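Local coordinates for protein putative Xylose isomerase (Rhodospirillum rubrum, PDB 3QXB) that probably acts as an isomerase of the xylose isomerase-like TIM-barrel family, carrying an iron and a manganese ion in its metal sites, at residues 57-62 with 69-74; 41-46 with 77-82; 31-36 with 296-301. All blocks are in the same frame, centred on the assembly; numbering follows the deposited sequence. Where two conformers were deposited one is given.

Contact 1: 57-62 with 69-74. With EDO (1,2-ethanediol), chain L; EDO (1,2-ethanediol), chain N.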
loop_
_atom_site.group_PDB
_atom_site.type_symbol
_atom_site.label_atom_id
_atom_site.label_comp_id
_atom_site.label_asym_id
_atom_site.label_seq_id
_atom_site.Cartn_x
_atom_site.Cartn_y
_atom_site.Cartn_z
ATOM N N ASP A 57 -5.856 -2.953 -6.340
ATOM C CA ASP A 57 -4.400 -3.074 -6.415
ATOM C C ASP A 57 -3.872 -3.662 -7.746
ATOM O O ASP A 57 -2.676 -3.692 -7.955
ATOM C CB ASP A 57 -3.842 -3.873 -5.211
ATOM C CG ASP A 57 -3.746 -3.043 -3.916
ATOM O OD1 ASP A 57 -3.998 -1.805 -3.902
ATOM O OD2 ASP A 57 -3.424 -3.628 -2.857
ATOM N N LEU A 58 -4.739 -4.143 -8.633
ATOM C CA LEU A 58 -4.299 -4.616 -9.953
ATOM C C LEU A 58 -4.486 -3.523 -10.994
ATOM O O LEU A 58 -3.645 -3.381 -11.861
ATOM C CB LEU A 58 -5.063 -5.864 -10.394
ATOM C CG LEU A 58 -4.654 -7.193 -9.765
ATOM C CD1 LEU A 58 -5.701 -8.300 -10.100
ATOM C CD2 LEU A 58 -3.306 -7.591 -10.274
ATOM N N THR A 59 -5.558 -2.718 -10.865
ATOM C CA THR A 59 -5.809 -1.600 -11.744
ATOM C C THR A 59 -6.379 -0.426 -10.913
ATOM O O THR A 59 -7.508 -0.513 -10.405
ATOM C CB THR A 59 -6.776 -1.987 -12.959
ATOM O OG1 THR A 59 -8.031 -2.381 -12.480
ATOM C CG2 THR A 59 -6.206 -3.096 -13.877
ATOM N N ASP A 60 -5.587 0.657 -10.807
ATOM C CA ASP A 60 -5.887 1.785 -9.943
ATOM C C ASP A 60 -7.097 2.549 -10.523
ATOM O O ASP A 60 -7.077 2.966 -11.674
ATOM C CB ASP A 60 -4.668 2.731 -9.878
ATOM C CG ASP A 60 -4.765 3.775 -8.777
ATOM O OD1 ASP A 60 -5.885 4.021 -8.237
ATOM O OD2 ASP A 60 -3.705 4.412 -8.492
ATOM N N PRO A 61 -8.161 2.729 -9.722
ATOM C CA PRO A 61 -9.322 3.545 -10.114
ATOM C C PRO A 61 -8.919 4.940 -10.615
ATOM O O PRO A 61 -9.533 5.483 -11.513
ATOM C CB PRO A 61 -10.132 3.637 -8.801
ATOM C CG PRO A 61 -9.871 2.339 -8.100
ATOM C CD PRO A 61 -8.369 2.079 -8.420
ATOM N N TRP A 62 -7.887 5.509 -10.035
ATOM C CA TRP A 62 -7.344 6.818 -10.469
ATOM C C TRP A 62 -6.726 6.855 -11.881
ATOM O O TRP A 62 -6.592 7.921 -12.480
ATOM C CB TRP A 62 -6.337 7.334 -9.457
ATOM C CG TRP A 62 -6.934 7.782 -8.181
ATOM C CD1 TRP A 62 -6.774 7.209 -6.977
ATOM C CD2 TRP A 62 -7.747 8.929 -7.978
ATOM N NE1 TRP A 62 -7.465 7.903 -6.021
ATOM C CE2 TRP A 62 -8.101 8.949 -6.617
ATOM C CE3 TRP A 62 -8.284 9.900 -8.831
ATOM C CZ2 TRP A 62 -8.906 9.943 -6.070
ATOM C CZ3 TRP A 62 -9.099 10.867 -8.295
ATOM C CH2 TRP A 62 -9.381 10.901 -6.942
ATOM N N ASP A 69 -9.684 1.048 -18.067
ATOM C CA ASP A 69 -10.784 0.102 -18.400
ATOM C C ASP A 69 -10.354 -0.976 -19.389
ATOM O O ASP A 69 -10.838 -2.104 -19.286
ATOM C CB ASP A 69 -12.069 0.783 -18.924
ATOM C CG ASP A 69 -12.686 1.717 -17.904
ATOM O OD1 ASP A 69 -12.353 1.585 -16.701
ATOM O OD2 ASP A 69 -13.508 2.562 -18.327
ATOM N N ARG A 70 -9.474 -0.634 -20.340
ATOM C CA ARG A 70 -8.916 -1.626 -21.257
ATOM C C ARG A 70 -8.335 -2.783 -20.445
ATOM O O ARG A 70 -8.627 -3.924 -20.720
ATOM C CB ARG A 70 -7.847 -0.994 -22.169
ATOM C CG ARG A 70 -7.250 -1.906 -23.268
ATOM C CD ARG A 70 -6.360 -1.108 -24.281
ATOM N NE ARG A 70 -7.148 -0.537 -25.375
ATOM C CZ ARG A 70 -6.859 0.594 -26.015
ATOM N NH1 ARG A 70 -5.771 1.292 -25.698
ATOM N NH2 ARG A 70 -7.656 1.029 -26.985
ATOM N N ARG A 71 -7.528 -2.483 -19.426
ATOM C CA ARG A 71 -6.873 -3.544 -18.602
ATOM C C ARG A 71 -7.889 -4.261 -17.693
ATOM O O ARG A 71 -7.940 -5.476 -17.652
ATOM C CB ARG A 71 -5.687 -2.948 -17.796
ATOM C CG ARG A 71 -4.773 -3.964 -17.142
ATOM C CD ARG A 71 -4.209 -4.941 -18.146
ATOM N NE ARG A 71 -3.083 -5.660 -17.563
ATOM C CZ ARG A 71 -2.294 -6.503 -18.213
ATOM N NH1 ARG A 71 -2.516 -6.802 -19.461
ATOM N NH2 ARG A 71 -1.277 -7.049 -17.588
ATOM N N ALA A 72 -8.730 -3.497 -16.998
ATOM C CA ALA A 72 -9.777 -4.069 -16.146
ATOM C C ALA A 72 -10.695 -4.950 -16.955
ATOM O O ALA A 72 -10.974 -6.046 -16.529
ATOM C CB ALA A 72 -10.540 -3.005 -15.411
ATOM N N ILE A 73 -11.124 -4.491 -18.128
ATOM C CA ILE A 73 -11.963 -5.312 -18.993
ATOM C C ILE A 73 -11.275 -6.600 -19.468
ATOM O O ILE A 73 -11.897 -7.641 -19.513
ATOM C CB ILE A 73 -12.522 -4.510 -20.190
ATOM C CG1 ILE A 73 -13.579 -3.513 -19.710
ATOM C CG2 ILE A 73 -13.135 -5.438 -21.266
ATOM C CD1 ILE A 73 -13.915 -2.431 -20.712
ATOM N N ALA A 74 -9.990 -6.529 -19.796
ATOM C CA ALA A 74 -9.234 -7.739 -20.139
ATOM C C ALA A 74 -9.232 -8.781 -19.005
ATOM O O ALA A 74 -9.410 -9.959 -19.272
ATOM C CB ALA A 74 -7.783 -7.411 -20.621
HETATM C C1 EDO L . -4.282 -4.568 -23.257
HETATM O O1 EDO L . -2.939 -4.170 -22.890
HETATM C C2 EDO L . -5.138 -4.771 -22.001
HETATM O O2 EDO L . -4.611 -5.922 -21.310
HETATM C C1 EDO N . -0.724 -9.242 -20.981
HETATM O O1 EDO N . -1.379 -8.405 -21.935
HETATM C C2 EDO N . 0.329 -8.521 -20.175
HETATM O O2 EDO N . 0.446 -9.087 -18.857
#

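Contact 2: 41-46 with 77-82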
loop_
_atom_site.group_PDB
_atom_site.type_symbol
_atom_site.label_atom_id
_atom_site.label_comp_id
_atom_site.label_asym_id
_atom_site.label_seq_id
_atom_site.Cartn_x
_atom_site.Cartn_y
_atom_site.Cartn_z
ATOM N N GLY A 41 -6.268 -18.659 -15.201
ATOM C CA GLY A 41 -5.933 -20.083 -15.218
ATOM C C GLY A 41 -5.362 -20.567 -13.890
ATOM O O GLY A 41 -5.622 -21.664 -13.452
ATOM N N LEU A 42 -4.583 -19.726 -13.253
ATOM C CA LEU A 42 -4.063 -19.968 -11.920
ATOM C C LEU A 42 -5.183 -20.124 -10.879
ATOM O O LEU A 42 -5.124 -21.012 -10.054
ATOM C CB LEU A 42 -3.171 -18.807 -11.530
ATOM C CG LEU A 42 -2.314 -18.917 -10.278
ATOM C CD1 LEU A 42 -1.243 -17.847 -10.323
ATOM C CD2 LEU A 42 -3.109 -18.807 -9.013
ATOM N N VAL A 43 -6.187 -19.251 -10.899
ATOM C CA VAL A 43 -7.272 -19.377 -9.943
ATOM C C VAL A 43 -8.080 -20.649 -10.254
ATOM O O VAL A 43 -8.490 -21.386 -9.340
ATOM C CB VAL A 43 -8.163 -18.143 -9.953
ATOM C CG1 VAL A 43 -9.448 -18.401 -9.168
ATOM C CG2 VAL A 43 -7.374 -16.922 -9.388
ATOM N N ARG A 44 -8.306 -20.909 -11.534
ATOM C CA ARG A 44 -9.122 -22.071 -11.925
ATOM C C ARG A 44 -8.424 -23.404 -11.729
ATOM O O ARG A 44 -9.049 -24.367 -11.291
ATOM C CB ARG A 44 -9.511 -22.009 -13.406
ATOM C CG ARG A 44 -10.470 -23.143 -13.824
ATOM C CD ARG A 44 -10.723 -23.139 -15.330
ATOM N NE ARG A 44 -9.479 -23.418 -16.022
ATOM C CZ ARG A 44 -9.153 -22.995 -17.243
ATOM N NH1 ARG A 44 -9.987 -22.250 -17.970
ATOM N NH2 ARG A 44 -7.967 -23.327 -17.740
ATOM N N ASP A 45 -7.170 -23.473 -12.146
ATOM C CA ASP A 45 -6.472 -24.747 -12.250
ATOM C C ASP A 45 -5.595 -25.001 -11.036
ATOM O O ASP A 45 -5.572 -26.108 -10.499
ATOM C CB ASP A 45 -5.629 -24.808 -13.536
ATOM C CG ASP A 45 -6.479 -24.700 -14.815
ATOM O OD1 ASP A 45 -7.634 -25.212 -14.844
ATOM O OD2 ASP A 45 -5.974 -24.094 -15.789
ATOM N N ASP A 46 -4.866 -23.986 -10.600
ATOM C CA ASP A 46 -3.991 -24.145 -9.455
ATOM C C ASP A 46 -4.692 -24.033 -8.104
ATOM O O ASP A 46 -4.418 -24.851 -7.230
ATOM C CB ASP A 46 -2.830 -23.167 -9.540
ATOM C CG ASP A 46 -1.967 -23.410 -10.746
ATOM O OD1 ASP A 46 -1.934 -24.552 -11.216
ATOM O OD2 ASP A 46 -1.306 -22.467 -11.221
ATOM N N LYS A 77 -12.881 -10.252 -18.852
ATOM C CA LYS A 77 -13.125 -11.176 -19.948
ATOM C C LYS A 77 -12.383 -12.492 -19.763
ATOM O O LYS A 77 -12.926 -13.564 -20.069
ATOM C CB LYS A 77 -12.755 -10.520 -21.285
ATOM C CG LYS A 77 -12.903 -11.370 -22.553
ATOM C CD LYS A 77 -12.661 -10.516 -23.843
ATOM C CE LYS A 77 -13.057 -11.238 -25.161
ATOM N NZ LYS A 77 -12.342 -12.536 -25.330
ATOM N N ALA A 78 -11.139 -12.432 -19.322
ATOM C CA ALA A 78 -10.361 -13.647 -19.127
ATOM C C ALA A 78 -10.985 -14.499 -18.023
ATOM O O ALA A 78 -11.061 -15.724 -18.148
ATOM C CB ALA A 78 -8.907 -13.307 -18.790
ATOM N N PHE A 79 -11.438 -13.864 -16.943
ATOM C CA PHE A 79 -12.059 -14.628 -15.871
ATOM C C PHE A 79 -13.378 -15.289 -16.323
ATOM O O PHE A 79 -13.620 -16.469 -16.028
ATOM C CB PHE A 79 -12.248 -13.763 -14.613
ATOM C CG PHE A 79 -11.030 -13.729 -13.729
ATOM C CD1 PHE A 79 -9.855 -13.100 -14.155
ATOM C CD2 PHE A 79 -11.027 -14.382 -12.511
ATOM C CE1 PHE A 79 -8.727 -13.109 -13.356
ATOM C CE2 PHE A 79 -9.899 -14.365 -11.710
ATOM C CZ PHE A 79 -8.769 -13.732 -12.123
ATOM N N ARG A 80 -14.201 -14.538 -17.054
ATOM C CA ARG A 80 -15.484 -15.053 -17.541
ATOM C C ARG A 80 -15.248 -16.233 -18.481
ATOM O O ARG A 80 -15.957 -17.233 -18.403
ATOM C CB ARG A 80 -16.315 -13.950 -18.231
ATOM C CG ARG A 80 -17.541 -14.465 -18.996
ATOM C CD ARG A 80 -18.379 -13.344 -19.650
ATOM N NE ARG A 80 -17.579 -12.394 -20.433
ATOM C CZ ARG A 80 -17.209 -12.581 -21.696
ATOM N NH1 ARG A 80 -17.558 -13.687 -22.326
ATOM N NH2 ARG A 80 -16.475 -11.673 -22.330
ATOM N N LYS A 81 -14.229 -16.130 -19.333
ATOM C CA LYS A 81 -13.867 -17.217 -20.271
ATOM C C LYS A 81 -13.322 -18.455 -19.546
ATOM O O LYS A 81 -13.571 -19.564 -19.976
ATOM C CB LYS A 81 -12.873 -16.727 -21.350
ATOM C CG LYS A 81 -13.508 -15.826 -22.443
ATOM C CD LYS A 81 -12.420 -15.319 -23.447
ATOM N N ALA A 82 -12.642 -18.279 -18.418
ATOM C CA ALA A 82 -12.142 -19.398 -17.644
ATOM C C ALA A 82 -13.242 -20.033 -16.791
ATOM O O ALA A 82 -12.983 -20.987 -16.077
ATOM C CB ALA A 82 -10.987 -18.963 -16.762
#

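Contact 3: 31-36 with 296-301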
loop_
_atom_site.group_PDB
_atom_site.type_symbol
_atom_site.label_atom_id
_atom_site.label_comp_id
_atom_site.label_asym_id
_atom_site.label_seq_id
_atom_site.Cartn_x
_atom_site.Cartn_y
_atom_site.Cartn_z
ATOM N N LYS A 31 1.309 -7.414 -8.392
ATOM C CA LYS A 31 2.623 -7.249 -9.019
ATOM C C LYS A 31 3.180 -8.485 -9.728
ATOM O O LYS A 31 4.183 -8.367 -10.454
ATOM C CB LYS A 31 3.698 -6.755 -8.035
ATOM C CG LYS A 31 3.340 -5.526 -7.196
ATOM C CD LYS A 31 4.554 -4.903 -6.505
ATOM C CE LYS A 31 5.344 -4.071 -7.492
ATOM N NZ LYS A 31 6.360 -3.150 -6.833
ATOM N N ARG A 32 2.574 -9.653 -9.531
ATOM C CA ARG A 32 3.180 -10.913 -10.006
ATOM C C ARG A 32 2.487 -11.497 -11.261
ATOM O O ARG A 32 2.988 -11.309 -12.389
ATOM C CB ARG A 32 3.246 -11.950 -8.872
ATOM C CG ARG A 32 3.893 -11.440 -7.540
ATOM C CD ARG A 32 3.680 -12.435 -6.442
ATOM N NE ARG A 32 4.018 -11.914 -5.109
ATOM C CZ ARG A 32 5.182 -12.088 -4.494
ATOM N NH1 ARG A 32 6.158 -12.793 -5.063
ATOM N NH2 ARG A 32 5.364 -11.589 -3.278
ATOM N N TRP A 33 1.382 -12.222 -11.093
ATOM C CA TRP A 33 0.753 -12.941 -12.226
ATOM C C TRP A 33 -0.261 -11.984 -12.844
ATOM O O TRP A 33 -1.445 -12.016 -12.523
ATOM C CB TRP A 33 0.127 -14.292 -11.815
ATOM C CG TRP A 33 1.120 -15.193 -11.180
ATOM C CD1 TRP A 33 2.003 -15.994 -11.813
ATOM C CD2 TRP A 33 1.351 -15.361 -9.783
ATOM N NE1 TRP A 33 2.784 -16.650 -10.912
ATOM C CE2 TRP A 33 2.415 -16.285 -9.650
ATOM C CE3 TRP A 33 0.778 -14.816 -8.624
ATOM C CZ2 TRP A 33 2.928 -16.677 -8.412
ATOM C CZ3 TRP A 33 1.277 -15.235 -7.368
ATOM C CH2 TRP A 33 2.346 -16.150 -7.284
ATOM N N LEU A 34 0.248 -11.108 -13.704
ATOM C CA LEU A 34 -0.517 -9.993 -14.221
ATOM C C LEU A 34 -1.189 -10.263 -15.558
ATOM O O LEU A 34 -2.109 -9.564 -15.901
ATOM C CB LEU A 34 0.373 -8.733 -14.340
ATOM C CG LEU A 34 0.892 -8.066 -13.065
ATOM C CD1 LEU A 34 1.615 -6.787 -13.491
ATOM C CD2 LEU A 34 -0.197 -7.741 -12.102
ATOM N N GLU A 35 -0.744 -11.264 -16.306
ATOM C CA GLU A 35 -1.340 -11.563 -17.607
ATOM C C GLU A 35 -2.727 -12.128 -17.402
ATOM O O GLU A 35 -2.872 -13.119 -16.700
ATOM C CB GLU A 35 -0.471 -12.537 -18.374
ATOM C CG GLU A 35 -0.639 -12.439 -19.859
ATOM C CD GLU A 35 -1.713 -13.297 -20.447
ATOM O OE1 GLU A 35 -2.537 -13.890 -19.721
ATOM O OE2 GLU A 35 -1.750 -13.349 -21.694
ATOM N N PRO A 36 -3.760 -11.510 -17.999
ATOM C CA PRO A 36 -5.088 -11.865 -17.573
ATOM C C PRO A 36 -5.458 -13.366 -17.677
ATOM O O PRO A 36 -5.990 -13.930 -16.726
ATOM C CB PRO A 36 -5.989 -10.958 -18.439
ATOM C CG PRO A 36 -5.152 -9.712 -18.597
ATOM C CD PRO A 36 -3.764 -10.258 -18.794
ATOM N N GLU A 296 7.320 -18.305 -6.838
ATOM C CA GLU A 296 7.044 -19.739 -6.729
ATOM C C GLU A 296 6.683 -20.142 -5.313
ATOM O O GLU A 296 5.883 -21.067 -5.141
ATOM C CB GLU A 296 8.207 -20.601 -7.281
ATOM C CG GLU A 296 9.554 -20.459 -6.536
ATOM C CD GLU A 296 10.650 -21.430 -7.067
ATOM O OE1 GLU A 296 10.550 -21.948 -8.211
ATOM O OE2 GLU A 296 11.611 -21.708 -6.320
ATOM N N ASP A 297 7.229 -19.454 -4.311
ATOM C CA ASP A 297 6.914 -19.767 -2.902
ATOM C C ASP A 297 5.500 -19.313 -2.502
ATOM O O ASP A 297 4.812 -20.016 -1.773
ATOM C CB ASP A 297 7.950 -19.173 -1.932
ATOM C CG ASP A 297 9.334 -19.821 -2.075
ATOM O OD1 ASP A 297 9.458 -21.018 -2.465
ATOM O OD2 ASP A 297 10.309 -19.117 -1.800
ATOM N N VAL A 298 5.081 -18.150 -3.013
ATOM C CA VAL A 298 3.751 -17.605 -2.805
ATOM C C VAL A 298 2.737 -18.559 -3.428
ATOM O O VAL A 298 1.809 -19.011 -2.784
ATOM C CB VAL A 298 3.649 -16.167 -3.437
ATOM C CG1 VAL A 298 2.187 -15.707 -3.517
ATOM C CG2 VAL A 298 4.530 -15.144 -2.654
ATOM N N LEU A 299 2.965 -18.918 -4.682
ATOM C CA LEU A 299 2.062 -19.829 -5.403
ATOM C C LEU A 299 1.928 -21.159 -4.669
ATOM O O LEU A 299 0.804 -21.616 -4.436
ATOM C CB LEU A 299 2.533 -20.069 -6.845
ATOM C CG LEU A 299 1.554 -20.919 -7.689
ATOM C CD1 LEU A 299 0.172 -20.313 -7.645
ATOM C CD2 LEU A 299 2.054 -21.064 -9.139
ATOM N N ALA A 300 3.058 -21.760 -4.283
ATOM C CA ALA A 300 3.003 -23.040 -3.563
ATOM C C ALA A 300 2.206 -22.930 -2.281
ATOM O O ALA A 300 1.454 -23.816 -1.936
ATOM C CB ALA A 300 4.438 -23.613 -3.263
ATOM N N ASP A 301 2.408 -21.847 -1.556
ATOM C CA ASP A 301 1.732 -21.663 -0.270
ATOM C C ASP A 301 0.244 -21.432 -0.414
ATOM O O ASP A 301 -0.560 -22.004 0.368
ATOM C CB ASP A 301 2.358 -20.492 0.472
ATOM C CG ASP A 301 1.822 -20.358 1.855
ATOM O OD1 ASP A 301 2.266 -21.133 2.719
ATOM O OD2 ASP A 301 0.940 -19.516 2.066
#

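Contact 1: 57-62 with 69-74
T59 packs on the helix of 69-74 chiefly with its methyl: CG2 lies 3.7 Å from CG of R71, the two side chains crossing at about a right angle. Beside it, T59 OG1 comes within 3.9 Å of A72 CB, a distance of plain packing. The hydroxyl's polar partner is Y54 OH, a hydrogen bond to strand 51-55. Threonine suits this buried place because one branch can bond to the barrel strand while the methyl packs against the helix, and alanine at 72 is small enough for the loop to approach, with T59 and A72 CA atoms 6.4 Å apart. Segment 57-62 belongs to the beta-alpha loop between strand 51-55 and helix 65-81 of the TIM barrel. Within the loop, W62 N donates to D60 OD1 (3.1 Å) in an Asx turn, reaching the oxygen from above the carboxylate plane. R71 bends at CB-CG (chi2 56°), so that its aliphatic part faces T59 while its guanidinium runs on to two ethanediol molecules, probably from the crystallisation liquor: NH1 donates to O2 of the chain L molecule (2.9 Å), and NH2 donates to O2 of the chain N molecule (3.0 Å).

Contact 2: 41-46 with 77-82
R44 lies against A82, just past the C-terminal end of helix 65-81, and carries the more polar half of this contact. Its CD sits 3.2 Å from A82 O, a close CH-to-carbonyl approach, while NH1 lies 3.6 Å from A82 CB; no hydrogen bond crosses between the segments. The guanidinium has a firmer partner in its sequence neighbour D45, a salt bridge held side-on by two nitrogens, R44 NE donating to D45 OD1 at 2.8 Å and R44 NH2 to D45 OD2 at 2.9 Å. The first bond is nearly straight (171°) and meets OD1 from above the carboxylate plane; the second arrives on the syn side of OD2. A turn about CG-CD (chi3 64°) brings the guanidinium back to D45, and this pairing probably limits its rotation beside A82. Arginine fits such an exposed margin, its methylenes packing while its charge is matched by a neighbour. Helices 36-46 and 65-81 are successive outer helices of the TIM barrel, with strand 51-55 between them in the repeating beta-alpha order of the barrel. The apolar half faces that strand. V43 CG2 approaches F79 CE2 at 4.3 Å, a loose contact, and both side chains also touch V52. A branched valine and a broad phenylalanine ring suit this buried layer between helices and barrel, where A40 also packs on F79.

Contact 3: 31-36 with 296-301
R32 NH1 is gripped from outside the two segments by D295 OD1, in a salt bridge, and by A293 O, in a hydrogen bond. These anchors probably help to hold the guanidinium with one face against V298, whose CG2 stands 3.5 Å above the plane over its centre and 3.6 Å from R32 CZ. The side chain runs extended from CG to NE, which carries the charge out to helix 295-310. Arginine suits a buried site of this kind, offering a face to a methyl and N-H groups to acceptors. A methionine in its place would probably leave D295 without its buried counter-charge and A293 O without this donor. The other methyl of V298, CG1, meets the edge of the W33 ring near its plane, 3.8 Å from CH2. CZ2 of W33 lies 3.8 Å from L299 CB, and the ring's face takes R32 CB, offset toward the rim. With CG beside the backbone N (chi1 -57°), the indole of W33, at the centre of an inverse gamma turn, points to helix 295-310. The wide ring spans the 9.8 Å between the CA atoms of W33 and L299. The arrangement joins the loop after the first strand of the TIM barrel to its last helix, where the barrel's two ends meet.

In the fold
From the N terminus, the chain leaves strand 22-25 through loop 31-36, which opens contact 3, and passes directly into helix 36-46, which opens contact 2. After strand 51-55 comes loop 57-62, and contact 1 closes first, when helix 65-81 folds back on that loop. The later end of the same helix closes contact 2 against 41-46, so contact 1 is nested within it. Contact 3 closes only at helix 295-310, enclosing both. The three also touch: L34 packs on L58, P36 on A78, and L42 on both W33 and L299. Together they tie the first two beta-alpha units to the last helix, and contacts 1 and 3 also reach the second subunit.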